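Local coordinates for tail spike protein gp49 (Pseudomonas phage LKA1, PDB 4RU4) that probably cleaves the O-specific polysaccharide of its Pseudomonas host as a lyase, helping the phage degrade cell envelope material during entry, at residues Leu440-Ile454 with Val469-Tyr483. Sequence-based numbering, arbitrary orientation.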
loop_
_atom_site.group_PDB
_atom_site.type_symbol
_atom_site.label_atom_id
_atom_site.label_comp_id
_atom_site.label_asym_id
_atom_site.label_seq_id
_atom_site.Cartn_x
_atom_site.Cartn_y
_atom_site.Cartn_z
ATOM N N LEU B 440 -19.414 -16.780 2.765
ATOM C CA LEU B 440 -18.531 -15.622 2.565
ATOM C C LEU B 440 -18.276 -15.386 1.088
ATOM O O LEU B 440 -18.269 -14.246 0.619
ATOM C CB LEU B 440 -17.228 -15.793 3.323
ATOM C CG LEU B 440 -17.447 -15.945 4.834
ATOM C CD1 LEU B 440 -16.111 -16.073 5.518
ATOM C CD2 LEU B 440 -18.203 -14.712 5.363
ATOM N N LEU B 441 -18.056 -16.464 0.352
ATOM C CA LEU B 441 -17.820 -16.324 -1.089
ATOM C C LEU B 441 -18.675 -17.334 -1.841
ATOM O O LEU B 441 -18.771 -18.501 -1.457
ATOM C CB LEU B 441 -16.333 -16.520 -1.448
ATOM C CG LEU B 441 -15.950 -16.399 -2.929
ATOM C CD1 LEU B 441 -14.528 -15.835 -3.074
ATOM C CD2 LEU B 441 -16.086 -17.714 -3.696
ATOM N N ARG B 442 -19.291 -16.877 -2.921
ATOM C CA ARG B 442 -20.014 -17.784 -3.807
ATOM C C ARG B 442 -19.442 -17.603 -5.200
ATOM O O ARG B 442 -19.208 -16.467 -5.628
ATOM C CB ARG B 442 -21.515 -17.444 -3.838
ATOM C CG ARG B 442 -22.333 -18.485 -4.678
ATOM C CD ARG B 442 -23.818 -18.336 -4.531
ATOM N NE ARG B 442 -24.519 -19.433 -5.212
ATOM C CZ ARG B 442 -25.839 -19.523 -5.338
ATOM N NH1 ARG B 442 -26.621 -18.570 -4.855
ATOM N NH2 ARG B 442 -26.380 -20.578 -5.960
ATOM N N ALA B 443 -19.215 -18.719 -5.892
ATOM C CA ALA B 443 -18.942 -18.730 -7.324
ATOM C C ALA B 443 -19.885 -19.748 -7.940
ATOM O O ALA B 443 -20.039 -20.856 -7.418
ATOM C CB ALA B 443 -17.474 -19.112 -7.595
ATOM N N ARG B 444 -20.532 -19.370 -9.033
ATOM C CA ARG B 444 -21.517 -20.234 -9.684
ATOM C C ARG B 444 -21.283 -20.160 -11.198
ATOM O O ARG B 444 -21.274 -19.069 -11.791
ATOM C CB ARG B 444 -22.951 -19.804 -9.344
ATOM C CG ARG B 444 -24.044 -20.689 -10.010
ATOM C CD ARG B 444 -25.464 -20.236 -9.621
ATOM N NE ARG B 444 -25.649 -18.875 -10.092
ATOM C CZ ARG B 444 -26.064 -18.549 -11.309
ATOM N NH1 ARG B 444 -26.429 -19.497 -12.174
ATOM N NH2 ARG B 444 -26.161 -17.268 -11.639
ATOM N N LEU B 445 -21.070 -21.319 -11.805
ATOM C CA LEU B 445 -20.853 -21.429 -13.248
ATOM C C LEU B 445 -22.175 -21.286 -13.988
ATOM O O LEU B 445 -23.167 -21.974 -13.659
ATOM C CB LEU B 445 -20.243 -22.801 -13.591
ATOM C CG LEU B 445 -18.718 -23.009 -13.616
ATOM C CD1 LEU B 445 -17.940 -22.030 -12.687
ATOM C CD2 LEU B 445 -18.318 -24.474 -13.464
ATOM N N GLU B 446 -22.170 -20.436 -15.008
ATOM C CA GLU B 446 -23.320 -20.331 -15.904
ATOM C C GLU B 446 -22.845 -20.399 -17.352
ATOM O O GLU B 446 -23.185 -19.544 -18.185
ATOM C CB GLU B 446 -24.153 -19.073 -15.631
ATOM C CG GLU B 446 -25.621 -19.284 -16.100
ATOM C CD GLU B 446 -26.536 -18.115 -15.793
ATOM O OE1 GLU B 446 -27.365 -17.780 -16.677
ATOM O OE2 GLU B 446 -26.447 -17.545 -14.679
ATOM N N GLY B 447 -22.033 -21.408 -17.644
ATOM C CA GLY B 447 -21.707 -21.695 -19.023
ATOM C C GLY B 447 -20.230 -21.792 -19.319
ATOM O O GLY B 447 -19.860 -22.327 -20.348
ATOM N N SER B 448 -19.389 -21.227 -18.461
ATOM C CA SER B 448 -17.948 -21.305 -18.660
ATOM C C SER B 448 -17.458 -22.745 -18.563
ATOM O O SER B 448 -18.091 -23.579 -17.911
ATOM C CB SER B 448 -17.210 -20.439 -17.628
ATOM O OG SER B 448 -17.505 -20.866 -16.291
ATOM N N THR B 449 -16.331 -23.030 -19.216
ATOM C CA THR B 449 -15.735 -24.352 -19.139
ATOM C C THR B 449 -14.284 -24.310 -18.658
ATOM O O THR B 449 -13.613 -25.338 -18.603
ATOM C CB THR B 449 -15.809 -25.073 -20.485
ATOM O OG1 THR B 449 -15.148 -24.275 -21.488
ATOM C CG2 THR B 449 -17.281 -25.319 -20.864
ATOM N N VAL B 450 -13.822 -23.133 -18.249
ATOM C CA VAL B 450 -12.429 -22.967 -17.825
ATOM C C VAL B 450 -12.170 -23.326 -16.347
ATOM O O VAL B 450 -13.096 -23.376 -15.537
ATOM C CB VAL B 450 -11.965 -21.503 -18.068
ATOM C CG1 VAL B 450 -12.033 -21.142 -19.564
ATOM C CG2 VAL B 450 -12.797 -20.535 -17.223
ATOM N N PRO B 451 -10.892 -23.581 -15.987
ATOM C CA PRO B 451 -10.589 -23.732 -14.563
ATOM C C PRO B 451 -10.984 -22.469 -13.786
ATOM O O PRO B 451 -10.736 -21.364 -14.260
ATOM C CB PRO B 451 -9.064 -23.897 -14.540
ATOM C CG PRO B 451 -8.743 -24.543 -15.908
ATOM C CD PRO B 451 -9.691 -23.757 -16.829
ATOM N N VAL B 452 -11.640 -22.662 -12.647
ATOM C CA VAL B 452 -11.938 -21.596 -11.698
ATOM C C VAL B 452 -11.305 -21.971 -10.358
ATOM O O VAL B 452 -11.796 -22.855 -9.639
ATOM C CB VAL B 452 -13.461 -21.423 -11.542
ATOM C CG1 VAL B 452 -13.810 -20.405 -10.437
ATOM C CG2 VAL B 452 -14.058 -20.990 -12.881
ATOM N N ASN B 453 -10.218 -21.281 -10.028
ATOM C CA ASN B 453 -9.416 -21.570 -8.844
ATOM C C ASN B 453 -9.667 -20.553 -7.728
ATOM O O ASN B 453 -9.818 -19.358 -7.996
ATOM C CB ASN B 453 -7.936 -21.523 -9.241
ATOM C CG ASN B 453 -7.628 -22.457 -10.400
ATOM O OD1 ASN B 453 -8.000 -23.633 -10.367
ATOM N ND2 ASN B 453 -6.995 -21.929 -11.449
ATOM N N ILE B 454 -9.690 -21.029 -6.484
ATOM C CA ILE B 454 -9.986 -20.179 -5.333
ATOM C C ILE B 454 -8.859 -20.314 -4.341
ATOM O O ILE B 454 -8.503 -21.439 -3.941
ATOM C CB ILE B 454 -11.273 -20.629 -4.572
ATOM C CG1 ILE B 454 -12.470 -20.814 -5.508
ATOM C CG2 ILE B 454 -11.605 -19.647 -3.444
ATOM C CD1 ILE B 454 -12.851 -19.619 -6.255
ATOM N N VAL B 469 -17.820 -21.003 4.348
ATOM C CA VAL B 469 -16.789 -20.131 3.786
ATOM C C VAL B 469 -17.049 -20.038 2.286
ATOM O O VAL B 469 -17.351 -18.958 1.788
ATOM C CB VAL B 469 -15.344 -20.626 4.090
ATOM C CG1 VAL B 469 -14.286 -19.671 3.503
ATOM C CG2 VAL B 469 -15.139 -20.785 5.602
ATOM N N LEU B 470 -16.977 -21.172 1.578
ATOM C CA LEU B 470 -17.190 -21.178 0.129
ATOM C C LEU B 470 -18.462 -21.910 -0.256
ATOM O O LEU B 470 -18.815 -22.941 0.346
ATOM C CB LEU B 470 -16.020 -21.849 -0.598
ATOM C CG LEU B 470 -14.618 -21.349 -0.256
ATOM C CD1 LEU B 470 -13.606 -22.099 -1.104
ATOM C CD2 LEU B 470 -14.501 -19.817 -0.449
ATOM N N GLN B 471 -19.119 -21.386 -1.290
ATOM C CA GLN B 471 -20.289 -22.001 -1.894
ATOM C C GLN B 471 -19.986 -22.021 -3.398
ATOM O O GLN B 471 -19.961 -20.969 -4.044
ATOM C CB GLN B 471 -21.525 -21.162 -1.594
ATOM C CG GLN B 471 -22.748 -21.553 -2.395
ATOM C CD GLN B 471 -23.438 -22.761 -1.813
ATOM O OE1 GLN B 471 -23.482 -22.939 -0.593
ATOM N NE2 GLN B 471 -23.961 -23.614 -2.681
ATOM N N LEU B 472 -19.689 -23.204 -3.931
ATOM C CA LEU B 472 -19.214 -23.343 -5.318
ATOM C C LEU B 472 -20.203 -24.186 -6.121
ATOM O O LEU B 472 -20.305 -25.400 -5.913
ATOM C CB LEU B 472 -17.807 -23.972 -5.355
ATOM C CG LEU B 472 -16.774 -23.254 -4.452
ATOM C CD1 LEU B 472 -15.454 -24.010 -4.371
ATOM C CD2 LEU B 472 -16.527 -21.794 -4.899
ATOM N N ASP B 473 -20.906 -23.544 -7.048
ATOM C CA ASP B 473 -22.069 -24.149 -7.695
ATOM C C ASP B 473 -21.891 -24.197 -9.190
ATOM O O ASP B 473 -21.093 -23.443 -9.769
ATOM C CB ASP B 473 -23.308 -23.286 -7.458
ATOM C CG ASP B 473 -23.756 -23.320 -6.045
ATOM O OD1 ASP B 473 -23.799 -24.432 -5.483
ATOM O OD2 ASP B 473 -24.040 -22.246 -5.492
ATOM N N ILE B 474 -22.672 -25.071 -9.817
ATOM C CA ILE B 474 -22.704 -25.151 -11.264
ATOM C C ILE B 474 -24.147 -25.203 -11.768
ATOM O O ILE B 474 -24.872 -26.165 -11.518
ATOM C CB ILE B 474 -21.947 -26.382 -11.763
ATOM C CG1 ILE B 474 -20.504 -26.354 -11.214
ATOM C CG2 ILE B 474 -22.012 -26.424 -13.307
ATOM C CD1 ILE B 474 -19.646 -27.531 -11.620
ATOM N N THR B 475 -24.556 -24.159 -12.469
ATOM C CA THR B 475 -25.844 -24.156 -13.139
ATOM C C THR B 475 -25.670 -24.719 -14.554
ATOM O O THR B 475 -26.442 -25.567 -14.987
ATOM C CB THR B 475 -26.439 -22.740 -13.166
ATOM O OG1 THR B 475 -26.740 -22.341 -11.827
ATOM C CG2 THR B 475 -27.722 -22.670 -14.010
ATOM N N SER B 476 -24.652 -24.256 -15.268
ATOM C CA SER B 476 -24.302 -24.840 -16.564
ATOM C C SER B 476 -22.805 -24.661 -16.787
ATOM O O SER B 476 -22.165 -23.854 -16.104
ATOM C CB SER B 476 -25.113 -24.208 -17.706
ATOM O OG SER B 476 -24.772 -22.836 -17.858
ATOM N N GLY B 477 -22.246 -25.414 -17.727
ATOM C CA GLY B 477 -20.818 -25.387 -17.960
ATOM C C GLY B 477 -20.136 -26.389 -17.037
ATOM O O GLY B 477 -20.792 -27.264 -16.475
ATOM N N SER B 478 -18.826 -26.258 -16.863
ATOM C CA SER B 478 -18.063 -27.249 -16.082
ATOM C C SER B 478 -16.717 -26.666 -15.753
ATOM O O SER B 478 -16.320 -25.680 -16.344
ATOM C CB SER B 478 -17.842 -28.521 -16.915
ATOM O OG SER B 478 -17.226 -28.166 -18.142
ATOM N N THR B 479 -15.993 -27.272 -14.809
ATOM C CA THR B 479 -14.687 -26.758 -14.476
ATOM C C THR B 479 -13.765 -27.861 -13.938
ATOM O O THR B 479 -14.217 -28.776 -13.260
ATOM C CB THR B 479 -14.769 -25.574 -13.453
ATOM O OG1 THR B 479 -13.493 -24.945 -13.358
ATOM C CG2 THR B 479 -15.223 -26.042 -12.063
ATOM N N SER B 480 -12.489 -27.758 -14.275
ATOM C CA SER B 480 -11.449 -28.623 -13.689
ATOM C C SER B 480 -10.391 -27.705 -13.067
ATOM O O SER B 480 -9.374 -27.368 -13.702
ATOM C CB SER B 480 -10.826 -29.503 -14.776
ATOM O OG SER B 480 -11.744 -30.507 -15.185
ATOM N N PRO B 481 -10.644 -27.251 -11.838
ATOM C CA PRO B 481 -9.735 -26.266 -11.227
ATOM C C PRO B 481 -8.360 -26.863 -10.962
ATOM O O PRO B 481 -8.267 -28.066 -10.741
ATOM C CB PRO B 481 -10.416 -25.938 -9.886
ATOM C CG PRO B 481 -11.893 -26.302 -10.105
ATOM C CD PRO B 481 -11.799 -27.561 -10.976
ATOM N N GLU B 482 -7.316 -26.047 -11.025
ATOM C CA GLU B 482 -5.997 -26.448 -10.522
ATOM C C GLU B 482 -5.933 -26.445 -9.002
ATOM O O GLU B 482 -5.137 -27.173 -8.416
ATOM C CB GLU B 482 -4.887 -25.549 -11.076
ATOM C CG GLU B 482 -4.650 -25.712 -12.568
ATOM C CD GLU B 482 -3.668 -24.676 -13.136
ATOM O OE1 GLU B 482 -3.311 -23.689 -12.435
ATOM O OE2 GLU B 482 -3.252 -24.853 -14.302
ATOM N N TYR B 483 -6.732 -25.620 -8.338
ATOM C CA TYR B 483 -6.682 -25.626 -6.872
ATOM C C TYR B 483 -7.915 -25.020 -6.249
ATOM O O TYR B 483 -8.579 -24.151 -6.832
ATOM C CB TYR B 483 -5.452 -24.869 -6.324
ATOM C CG TYR B 483 -5.325 -23.410 -6.763
ATOM C CD1 TYR B 483 -5.916 -22.380 -6.024
ATOM C CD2 TYR B 483 -4.593 -23.068 -7.902
ATOM C CE1 TYR B 483 -5.775 -21.046 -6.411
ATOM C CE2 TYR B 483 -4.457 -21.751 -8.306
ATOM C CZ TYR B 483 -5.040 -20.743 -7.546
ATOM O OH TYR B 483 -4.890 -19.440 -7.932
HETATM O O HOH W 1 -15.846 -22.877 -15.803
HETATM O O HOH W 2 -11.805 -26.349 -16.756
HETATM O O HOH W 3 -14.486 -27.932 -18.478
HETATM O O HOH W 4 -11.619 -24.206 -7.085
#
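R442 and D473 form a salt bridge across two successive coils of a right-handed parallel beta-helix of the pectin lyase-like kind, where strands 441-446 and 470-474 run 7° apart. The arginine, extended from CG to NE with CG anti to the backbone N, presents NE and NH2 side-on to a single oxygen: R442 NE and D473 OD2 are 2.9 Å apart, and the two flat groups stand 81° to each other. K468, bonded to Q471 OE1, helps position the amide whose NE2 reaches both carboxylate oxygens on their syn lone pairs; D473 OD2 thus accepts from R442 NE, R442 NH2 and Q471 NE2. On the same face, R444 bends at chi3 and delivers NH1 in its own plane to T475 OG1 at 2.9 Å; NH1 and NH2 also converge on E446 OE2 in a salt bridge. The opposite face is apolar and interior: L472 CD2 lies 3.9 Å from A443 CB, and I454 CG2 comes from the next face of the coil to L470 CD1. The register slips from L445-I474 to E446-S476, a beta bulge with T475 as the extra residue, and L445 O accepts from both T475 N and S476 N. Past the bulge, T479 OG1 donates to V450 O at 2.7 Å. N453 ND2 bonds N421 of the preceding coil, and N453 OD1 takes Y483 N at 3.1 Å. N453 CB makes a CH-pi contact over the Y483 ring face, 3.5 Å from its centroid and 14° off the normal.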